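Long-range contacts in alpha-amylase (Eisenia fetida, PDB 6M4K), which probably catalyses the endohydrolysis of alpha-1,4-glucosidic linkages in starch-like polysaccharides, using calcium and chloride as cofactors: residues V20-W25 with L342-N347; S48-H53 with I98-V103; F293-F298 with W335-V340. All blocks are in the same frame, centred on the assembly; numbering follows the deposited sequence.

In the fold
All three contacts are buried in the (beta/alpha)8 barrel of the GH13 catalytic domain, so they differ in chemistry and not in depth. Interactions 1 and 3 share strand 339-344, the last of the barrel: interaction 3 pairs its beginning with strand 295-297, and interaction 1 pairs its end with strand 19-22, which closes the ring. Both rest on backbone hydrogen bonds between parallel strands, straight in interaction 3 and partly weak in interaction 1, where the strands run out into loops and water steps in. Interaction 2 joins a proline-rich loop to strand 97-102 by apolar touches and one water bridge. It meets interaction 1 through Ser48 OG and Glu24 N.

Interaction 1 (V20-W25 with L342-N347); sequences VHLFEW and LMSSYN
Phe23 and Tyr346 meet just beyond the point where the first TIM-barrel strand, 19-22, pairs in parallel with the last, 339-344, closing the ring. Their rings are nearly parallel, 6° apart, but slid so far that they barely overlap, and the closest touch is Phe23 CE2 against Tyr346 CE2, 3.3 Å. Glu24 CG covers one face of the Phe23 ring, while the Glu24 carboxylate pairs with Arg66. Met343 runs beside His21, both pointing the same way, with SD 3.7 Å from His21 ND1; a bend at chi2 (62°) then carries Met343 CE across to Phe23 CB, at 3.6 Å. The flexible thioether suits this join between two rings. On the other face of the sheet, small Ser344 sets its CB against both Val20 CG1 and Leu22 CD2, and its OG bonds to His386. The backbone pairing begins firmly, His21 N to Leu342 O at 2.9 Å, but Ser344 N to His21 O and Phe23 N to Ser344 O are weak. One water donates to both Phe23 O and Ser344 O; another joins Trp25 NE1 to Ser344 OG and Ser345 O. Water thus takes over from direct pairing where the two strands diverge, satisfying buried polar atoms among aromatic rings.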
loop_
_atom_site.group_PDB
_atom_site.type_symbol
_atom_site.label_atom_id
_atom_site.label_comp_id
_atom_site.label_asym_id
_atom_site.label_seq_id
_atom_site.Cartn_x
_atom_site.Cartn_y
_atom_site.Cartn_z
ATOM N N VAL A 20 -3.710 1.797 -5.344
ATOM C CA VAL A 20 -2.353 1.569 -5.840
ATOM C C VAL A 20 -1.427 2.628 -5.259
ATOM O O VAL A 20 -1.744 3.821 -5.291
ATOM C CB VAL A 20 -2.292 1.619 -7.381
ATOM C CG1 VAL A 20 -0.852 1.399 -7.860
ATOM C CG2 VAL A 20 -3.231 0.616 -7.997
ATOM N N HIS A 21 -0.262 2.211 -4.777
ATOM C CA HIS A 21 0.755 3.160 -4.339
ATOM C C HIS A 21 1.665 3.468 -5.521
ATOM O O HIS A 21 2.486 2.630 -5.909
ATOM C CB HIS A 21 1.573 2.564 -3.209
ATOM C CG HIS A 21 2.565 3.515 -2.627
ATOM N ND1 HIS A 21 3.589 3.097 -1.807
ATOM C CD2 HIS A 21 2.664 4.861 -2.706
ATOM C CE1 HIS A 21 4.290 4.147 -1.418
ATOM N NE2 HIS A 21 3.748 5.230 -1.950
ATOM N N LEU A 22 1.499 4.649 -6.119
ATOM C CA LEU A 22 2.348 5.061 -7.241
ATOM C C LEU A 22 3.586 5.756 -6.662
ATOM O O LEU A 22 3.728 6.979 -6.657
ATOM C CB LEU A 22 1.556 5.914 -8.226
ATOM C CG LEU A 22 0.408 5.196 -8.940
ATOM C CD1 LEU A 22 -0.314 6.159 -9.881
ATOM C CD2 LEU A 22 0.909 3.988 -9.718
ATOM N N PHE A 23 4.491 4.921 -6.149
ATOM C CA PHE A 23 5.615 5.365 -5.326
ATOM C C PHE A 23 6.576 6.227 -6.146
ATOM O O PHE A 23 7.113 5.779 -7.169
ATOM C CB PHE A 23 6.306 4.105 -4.801
ATOM C CG PHE A 23 7.560 4.343 -3.999
ATOM C CD1 PHE A 23 7.568 5.170 -2.886
ATOM C CD2 PHE A 23 8.733 3.664 -4.332
ATOM C CE1 PHE A 23 8.726 5.345 -2.125
ATOM C CE2 PHE A 23 9.893 3.836 -3.575
ATOM C CZ PHE A 23 9.892 4.678 -2.487
ATOM N N GLU A 24 6.771 7.471 -5.710
ATOM C CA GLU A 24 7.662 8.444 -6.341
ATOM C C GLU A 24 7.225 8.865 -7.739
ATOM O O GLU A 24 7.994 9.545 -8.441
ATOM C CB GLU A 24 9.137 8.011 -6.332
ATOM C CG GLU A 24 9.795 8.039 -4.960
ATOM C CD GLU A 24 10.359 9.400 -4.575
ATOM O OE1 GLU A 24 10.075 10.413 -5.254
ATOM O OE2 GLU A 24 11.105 9.456 -3.583
ATOM N N TRP A 25 6.014 8.531 -8.170
ATOM C CA TRP A 25 5.528 9.067 -9.436
ATOM C C TRP A 25 5.306 10.575 -9.333
ATOM O O TRP A 25 4.820 11.089 -8.305
ATOM C CB TRP A 25 4.216 8.405 -9.850
ATOM C CG TRP A 25 4.343 6.989 -10.344
ATOM C CD1 TRP A 25 5.142 5.988 -9.837
ATOM C CD2 TRP A 25 3.628 6.408 -11.441
ATOM N NE1 TRP A 25 4.953 4.826 -10.555
ATOM C CE2 TRP A 25 4.043 5.064 -11.554
ATOM C CE3 TRP A 25 2.678 6.895 -12.347
ATOM C CZ2 TRP A 25 3.541 4.209 -12.535
ATOM C CZ3 TRP A 25 2.191 6.043 -13.322
ATOM C CH2 TRP A 25 2.614 4.721 -13.403
ATOM N N LEU A 342 -2.136 -2.263 -3.834
ATOM C CA LEU A 342 -1.030 -2.824 -4.606
ATOM C C LEU A 342 0.123 -1.831 -4.667
ATOM O O LEU A 342 -0.076 -0.655 -4.985
ATOM C CB LEU A 342 -1.464 -3.133 -6.041
ATOM C CG LEU A 342 -2.699 -4.003 -6.262
ATOM C CD1 LEU A 342 -2.816 -4.401 -7.726
ATOM C CD2 LEU A 342 -2.659 -5.240 -5.392
ATOM N N MET A 343 1.323 -2.311 -4.378
ATOM C CA MET A 343 2.521 -1.517 -4.593
ATOM C C MET A 343 2.773 -1.340 -6.089
ATOM O O MET A 343 2.501 -2.231 -6.899
ATOM C CB MET A 343 3.704 -2.260 -3.964
ATOM C CG MET A 343 5.051 -1.565 -4.098
ATOM S SD MET A 343 4.999 0.024 -3.261
ATOM C CE MET A 343 6.594 0.672 -3.780
ATOM N N SER A 344 3.295 -0.176 -6.460
ATOM C CA SER A 344 3.801 0.054 -7.810
ATOM C C SER A 344 5.189 0.662 -7.684
ATOM O O SER A 344 5.347 1.743 -7.104
ATOM C CB SER A 344 2.868 0.949 -8.631
ATOM O OG SER A 344 3.176 0.829 -10.013
ATOM N N SER A 345 6.190 -0.045 -8.215
ATOM C CA SER A 345 7.586 0.173 -7.851
ATOM C C SER A 345 8.426 0.707 -9.004
ATOM O O SER A 345 8.041 0.662 -10.177
ATOM C CB SER A 345 8.223 -1.148 -7.414
ATOM O OG SER A 345 7.430 -1.799 -6.442
ATOM N N TYR A 346 9.627 1.149 -8.636
ATOM C CA TYR A 346 10.690 1.349 -9.603
ATOM C C TYR A 346 11.841 0.392 -9.311
ATOM O O TYR A 346 12.027 -0.081 -8.190
ATOM C CB TYR A 346 11.165 2.806 -9.622
ATOM C CG TYR A 346 11.735 3.356 -8.324
ATOM C CD1 TYR A 346 13.039 3.053 -7.938
ATOM C CD2 TYR A 346 10.992 4.214 -7.507
ATOM C CE1 TYR A 346 13.579 3.567 -6.781
ATOM C CE2 TYR A 346 11.531 4.738 -6.345
ATOM C CZ TYR A 346 12.828 4.419 -5.983
ATOM O OH TYR A 346 13.361 4.959 -4.843
ATOM N N ASN A 347 12.634 0.128 -10.348
ATOM C CA ASN A 347 13.816 -0.712 -10.221
ATOM C C ASN A 347 14.977 0.086 -9.642
ATOM O O ASN A 347 15.089 1.297 -9.835
ATOM C CB ASN A 347 14.187 -1.250 -11.605
ATOM C CG ASN A 347 15.007 -2.524 -11.546
ATOM O OD1 ASN A 347 15.257 -3.077 -10.482
ATOM N ND2 ASN A 347 15.416 -3.005 -12.716
HETATM O O HOH W 1 6.932 3.417 -8.705
HETATM O O HOH W 2 5.656 1.731 -11.192
#

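Interaction 2 (S48-H53 with I98-V103); sequences SPPNEH and IYVDGV
This is a buried, largely apolar contact in the TIM barrel, in which Pro49 and Pro50, of the loop after strand 44-47, lie against the neighbouring parallel strand 97-102. The chain between them passes through helix 81-93, so the start of the beta-alpha-beta crossover comes back against the C-terminal part of its second strand. No direct hydrogen bond crosses it, in keeping with two prolines, which have no N-H to give; Pro49 CA instead makes a CA-H...O contact with Asp101 O at 3.4 Å. The stiff rings offer compact apolar surfaces. Pro50 crosses Val100, with CD 3.5 Å from Val100 CG1, and Phe84 of helix 81-93 touches both residues. Pro49 CG meets Val103 CG2 at 3.8 Å. Asp101, with CG turned anti to its own N (chi1 -164°), lies alongside the Pro49 ring and points the same way, its CB 3.7 Å from Pro49 CD. Its carboxylate is held beyond the contact by a salt bridge from OD1 to Arg198 and a hydrogen bond between OD2 and Tyr67 OH. With an alanine here, Arg198 and Tyr67 would probably lose their carboxylate partner, and Pro49 the part of its cover that the carboxylate gives. Asp101 begins the DGVLNH sequence, which fits the first GH13 sequence region and includes Asn105, a calcium ligand. One water donates to Asn51 OD1 and Asp101 O and accepts from Val103 N, 2.9 Å away.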
loop_
_atom_site.group_PDB
_atom_site.type_symbol
_atom_site.label_atom_id
_atom_site.label_comp_id
_atom_site.label_asym_id
_atom_site.label_seq_id
_atom_site.Cartn_x
_atom_site.Cartn_y
_atom_site.Cartn_z
ATOM N N SER A 48 3.128 9.840 -2.960
ATOM C CA SER A 48 4.263 10.093 -2.083
ATOM C C SER A 48 4.098 11.442 -1.375
ATOM O O SER A 48 3.354 12.310 -1.846
ATOM C CB SER A 48 5.554 10.091 -2.911
ATOM O OG SER A 48 5.933 8.768 -3.266
ATOM N N PRO A 49 4.784 11.648 -0.243
ATOM C CA PRO A 49 4.582 12.891 0.535
ATOM C C PRO A 49 4.695 14.116 -0.352
ATOM O O PRO A 49 5.708 14.299 -1.043
ATOM C CB PRO A 49 5.700 12.830 1.590
ATOM C CG PRO A 49 5.875 11.343 1.826
ATOM C CD PRO A 49 5.698 10.720 0.454
ATOM N N PRO A 50 3.655 14.957 -0.397
ATOM C CA PRO A 50 3.616 16.055 -1.368
ATOM C C PRO A 50 4.022 17.392 -0.772
ATOM O O PRO A 50 4.085 18.390 -1.500
ATOM C CB PRO A 50 2.138 16.080 -1.767
ATOM C CG PRO A 50 1.454 15.735 -0.472
ATOM C CD PRO A 50 2.317 14.674 0.158
ATOM N N ASN A 51 4.237 17.443 0.541
ATOM C CA ASN A 51 4.657 18.672 1.195
ATOM C C ASN A 51 6.152 18.904 0.967
ATOM O O ASN A 51 6.879 18.032 0.475
ATOM C CB ASN A 51 4.394 18.578 2.692
ATOM C CG ASN A 51 5.160 17.454 3.315
ATOM O OD1 ASN A 51 4.864 16.286 3.058
ATOM N ND2 ASN A 51 6.172 17.776 4.104
ATOM N N GLU A 52 6.616 20.089 1.362
ATOM C CA GLU A 52 8.034 20.401 1.255
ATOM C C GLU A 52 8.846 19.476 2.144
ATOM O O GLU A 52 8.629 19.414 3.360
ATOM C CB GLU A 52 8.294 21.850 1.649
ATOM C CG GLU A 52 9.769 22.172 1.531
ATOM C CD GLU A 52 10.119 23.607 1.825
ATOM O OE1 GLU A 52 9.364 24.314 2.535
ATOM O OE2 GLU A 52 11.190 24.032 1.339
ATOM N N HIS A 53 9.814 18.794 1.539
ATOM C CA HIS A 53 10.639 17.827 2.237
ATOM C C HIS A 53 12.113 18.180 2.072
ATOM O O HIS A 53 12.503 18.999 1.235
ATOM C CB HIS A 53 10.381 16.409 1.702
ATOM C CG HIS A 53 10.522 16.303 0.215
ATOM N ND1 HIS A 53 11.748 16.223 -0.414
ATOM C CD2 HIS A 53 9.592 16.323 -0.770
ATOM C CE1 HIS A 53 11.562 16.163 -1.721
ATOM N NE2 HIS A 53 10.265 16.227 -1.966
ATOM N N ILE A 98 -7.431 10.282 -4.427
ATOM C CA ILE A 98 -6.047 10.554 -4.040
ATOM C C ILE A 98 -5.927 10.464 -2.525
ATOM O O ILE A 98 -6.627 11.182 -1.795
ATOM C CB ILE A 98 -5.587 11.935 -4.534
ATOM C CG1 ILE A 98 -5.676 12.028 -6.057
ATOM C CG2 ILE A 98 -4.163 12.241 -4.049
ATOM C CD1 ILE A 98 -4.753 11.068 -6.817
ATOM N N TYR A 99 -5.008 9.622 -2.054
ATOM C CA TYR A 99 -4.670 9.517 -0.641
ATOM C C TYR A 99 -3.243 10.003 -0.454
ATOM O O TYR A 99 -2.317 9.488 -1.097
ATOM C CB TYR A 99 -4.826 8.076 -0.155
ATOM C CG TYR A 99 -6.149 7.505 -0.590
ATOM C CD1 TYR A 99 -7.339 7.964 -0.044
ATOM C CD2 TYR A 99 -6.220 6.584 -1.624
ATOM C CE1 TYR A 99 -8.564 7.471 -0.477
ATOM C CE2 TYR A 99 -7.437 6.088 -2.069
ATOM C CZ TYR A 99 -8.602 6.539 -1.488
ATOM O OH TYR A 99 -9.811 6.047 -1.932
ATOM N N VAL A 100 -3.066 10.987 0.398
ATOM C CA VAL A 100 -1.770 11.607 0.609
ATOM C C VAL A 100 -1.010 10.864 1.699
ATOM O O VAL A 100 -1.544 10.598 2.775
ATOM C CB VAL A 100 -1.947 13.091 0.959
ATOM C CG1 VAL A 100 -0.700 13.650 1.639
ATOM C CG2 VAL A 100 -2.277 13.879 -0.305
ATOM N N ASP A 101 0.259 10.557 1.429
ATOM C CA ASP A 101 1.184 10.049 2.438
ATOM C C ASP A 101 1.545 11.216 3.357
ATOM O O ASP A 101 2.321 12.110 2.994
ATOM C CB ASP A 101 2.401 9.484 1.710
ATOM C CG ASP A 101 3.273 8.596 2.563
ATOM O OD1 ASP A 101 3.311 8.754 3.791
ATOM O OD2 ASP A 101 3.979 7.740 1.962
ATOM N N GLY A 102 0.936 11.240 4.546
ATOM C CA GLY A 102 1.029 12.366 5.448
ATOM C C GLY A 102 2.020 12.064 6.550
ATOM O O GLY A 102 1.878 11.073 7.268
ATOM N N VAL A 103 3.032 12.922 6.678
ATOM C CA VAL A 103 4.159 12.678 7.570
ATOM C C VAL A 103 4.054 13.679 8.716
ATOM O O VAL A 103 4.471 14.837 8.576
ATOM C CB VAL A 103 5.497 12.788 6.828
ATOM C CG1 VAL A 103 6.636 12.421 7.755
ATOM C CG2 VAL A 103 5.482 11.880 5.595
HETATM O O HOH W 3 3.079 14.522 4.254
#

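Interaction 3 (F293-F298 with W335-V340); sequences FDALVF and WDYGHV
Val297 packs against Tyr337, Gly338 and Val340 where two neighbouring parallel strands of the (beta/alpha)8 barrel, 295-297 and 339-344, come together. From CB its side chain forks. With chi1 at -55°, CG1 lies anti to the carbonyl carbon and reaches the tyrosine ring obliquely, 3.7 Å from Tyr337 CE2, with Gly338 CA close by. The other branch, CG2, sits between the backbone N and the carbonyl carbon; it meets the backbone at Tyr337 O, 3.5 Å away, and the tip of a second valine at Val340 CG2, 3.9 Å away. A beta-branched residue suits the spot because its two methyls serve two neighbours at once. Glycine suits position 338 for two reasons: its phi is positive (84°), and a CB there would run into Val297 CG1. Tyr337 has its own hold, since its ring also lies near Ala295 CB and its OH is hydrogen-bonded to Leu290 O.

The backbones are joined by two nearly straight bonds: His339 N gives to Ala295 O at 3.0 Å, and Val297 N gives to His339 O at 2.9 Å. Each donor is tilted out of the carbonyl plane it approaches. Ala295 O also receives Arg255 NH1.

On the opposite face of the sheet Leu296 crosses His339, its CD2 3.8 Å from His339 ND1. That imidazole suits a buried polar place, for ND1 bonds to Tyr232 OH and NE2 to Asp17 O, and Tyr10 stacks on the ring. Leu296 also touches Tyr232 and Tyr234 of strand 232-235, so this face looks into the barrel. Val340, on the outer face, rests on Glu332 and Leu333 of helix 322-334. The pair of strands is flanked by 255-257 beside 295-297 and by 19-22 beside 339-344.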
loop_
_atom_site.group_PDB
_atom_site.type_symbol
_atom_site.label_atom_id
_atom_site.label_comp_id
_atom_site.label_asym_id
_atom_site.label_seq_id
_atom_site.Cartn_x
_atom_site.Cartn_y
_atom_site.Cartn_z
ATOM N N PHE A 293 -12.317 -5.473 8.402
ATOM C CA PHE A 293 -12.889 -4.135 8.297
ATOM C C PHE A 293 -11.970 -3.072 8.871
ATOM O O PHE A 293 -12.146 -1.892 8.563
ATOM C CB PHE A 293 -14.236 -4.053 9.023
ATOM C CG PHE A 293 -15.313 -4.915 8.429
ATOM C CD1 PHE A 293 -15.179 -5.490 7.167
ATOM C CD2 PHE A 293 -16.480 -5.140 9.143
ATOM C CE1 PHE A 293 -16.194 -6.299 6.647
ATOM C CE2 PHE A 293 -17.492 -5.923 8.626
ATOM C CZ PHE A 293 -17.357 -6.501 7.385
ATOM N N ASP A 294 -11.016 -3.454 9.697
ATOM C CA ASP A 294 -10.087 -2.496 10.284
ATOM C C ASP A 294 -8.770 -2.401 9.524
ATOM O O ASP A 294 -7.907 -1.601 9.907
ATOM C CB ASP A 294 -9.776 -2.889 11.728
ATOM C CG ASP A 294 -10.965 -2.748 12.646
ATOM O OD1 ASP A 294 -11.734 -1.779 12.515
ATOM O OD2 ASP A 294 -11.117 -3.632 13.503
ATOM N N ALA A 295 -8.584 -3.197 8.473
ATOM C CA ALA A 295 -7.260 -3.449 7.921
ATOM C C ALA A 295 -7.095 -2.867 6.529
ATOM O O ALA A 295 -7.996 -2.939 5.685
ATOM C CB ALA A 295 -6.978 -4.952 7.845
ATOM N N LEU A 296 -5.905 -2.320 6.308
ATOM C CA LEU A 296 -5.368 -2.016 4.993
ATOM C C LEU A 296 -4.292 -3.068 4.748
ATOM O O LEU A 296 -3.370 -3.207 5.557
ATOM C CB LEU A 296 -4.782 -0.607 5.024
ATOM C CG LEU A 296 -4.315 0.128 3.764
ATOM C CD1 LEU A 296 -3.022 -0.462 3.182
ATOM C CD2 LEU A 296 -5.404 0.267 2.695
ATOM N N VAL A 297 -4.435 -3.834 3.659
ATOM C CA VAL A 297 -3.601 -5.006 3.422
ATOM C C VAL A 297 -2.840 -4.838 2.109
ATOM O O VAL A 297 -3.239 -4.091 1.215
ATOM C CB VAL A 297 -4.396 -6.336 3.455
ATOM C CG1 VAL A 297 -5.157 -6.463 4.771
ATOM C CG2 VAL A 297 -5.369 -6.439 2.293
ATOM N N PHE A 298 -1.726 -5.564 2.011
ATOM C CA PHE A 298 -0.781 -5.394 0.906
ATOM C C PHE A 298 0.286 -6.473 1.027
ATOM O O PHE A 298 0.619 -6.914 2.131
ATOM C CB PHE A 298 -0.124 -3.991 0.930
ATOM C CG PHE A 298 0.448 -3.628 2.273
ATOM C CD1 PHE A 298 -0.379 -3.120 3.267
ATOM C CD2 PHE A 298 1.789 -3.833 2.573
ATOM C CE1 PHE A 298 0.114 -2.823 4.531
ATOM C CE2 PHE A 298 2.294 -3.509 3.839
ATOM C CZ PHE A 298 1.447 -3.010 4.819
ATOM N N TRP A 335 -9.442 -13.293 -2.294
ATOM C CA TRP A 335 -9.954 -13.504 -0.950
ATOM C C TRP A 335 -10.846 -12.327 -0.556
ATOM O O TRP A 335 -11.047 -11.379 -1.314
ATOM C CB TRP A 335 -8.784 -13.655 0.022
ATOM C CG TRP A 335 -9.014 -14.442 1.286
ATOM C CD1 TRP A 335 -8.868 -13.989 2.570
ATOM C CD2 TRP A 335 -9.347 -15.830 1.386
ATOM N NE1 TRP A 335 -9.105 -15.008 3.459
ATOM C CE2 TRP A 335 -9.402 -16.148 2.755
ATOM C CE3 TRP A 335 -9.612 -16.836 0.446
ATOM C CZ2 TRP A 335 -9.707 -17.428 3.208
ATOM C CZ3 TRP A 335 -9.904 -18.102 0.893
ATOM C CH2 TRP A 335 -9.961 -18.389 2.260
ATOM N N ASP A 336 -11.422 -12.405 0.642
ATOM C CA ASP A 336 -12.220 -11.305 1.192
ATOM C C ASP A 336 -11.628 -10.976 2.553
ATOM O O ASP A 336 -11.986 -11.590 3.563
ATOM C CB ASP A 336 -13.690 -11.674 1.287
ATOM C CG ASP A 336 -14.551 -10.512 1.749
ATOM O OD1 ASP A 336 -14.063 -9.362 1.737
ATOM O OD2 ASP A 336 -15.718 -10.744 2.119
ATOM N N TYR A 337 -10.708 -10.022 2.568
ATOM C CA TYR A 337 -10.037 -9.623 3.793
ATOM C C TYR A 337 -9.273 -8.328 3.560
ATOM O O TYR A 337 -8.256 -8.298 2.848
ATOM C CB TYR A 337 -9.072 -10.701 4.310
ATOM C CG TYR A 337 -8.308 -10.253 5.543
ATOM C CD1 TYR A 337 -8.935 -10.184 6.786
ATOM C CD2 TYR A 337 -6.973 -9.865 5.459
ATOM C CE1 TYR A 337 -8.248 -9.764 7.915
ATOM C CE2 TYR A 337 -6.285 -9.442 6.573
ATOM C CZ TYR A 337 -6.921 -9.376 7.798
ATOM O OH TYR A 337 -6.199 -8.952 8.886
ATOM N N GLY A 338 -9.756 -7.241 4.157
ATOM C CA GLY A 338 -9.036 -5.987 4.162
ATOM C C GLY A 338 -9.262 -5.154 2.918
ATOM O O GLY A 338 -9.763 -5.608 1.891
ATOM N N HIS A 339 -8.872 -3.889 3.029
ATOM C CA HIS A 339 -8.820 -2.992 1.883
ATOM C C HIS A 339 -7.473 -3.183 1.195
ATOM O O HIS A 339 -6.430 -2.905 1.795
ATOM C CB HIS A 339 -8.975 -1.546 2.345
ATOM C CG HIS A 339 -9.151 -0.583 1.220
ATOM N ND1 HIS A 339 -8.925 0.771 1.343
ATOM C CD2 HIS A 339 -9.546 -0.788 -0.056
ATOM C CE1 HIS A 339 -9.179 1.358 0.187
ATOM N NE2 HIS A 339 -9.561 0.435 -0.679
ATOM N N VAL A 340 -7.498 -3.637 -0.054
ATOM C CA VAL A 340 -6.277 -4.059 -0.752
ATOM C C VAL A 340 -5.589 -2.878 -1.425
ATOM O O VAL A 340 -6.208 -2.142 -2.205
ATOM C CB VAL A 340 -6.584 -5.144 -1.791
ATOM C CG1 VAL A 340 -5.314 -5.490 -2.582
ATOM C CG2 VAL A 340 -7.168 -6.385 -1.111
#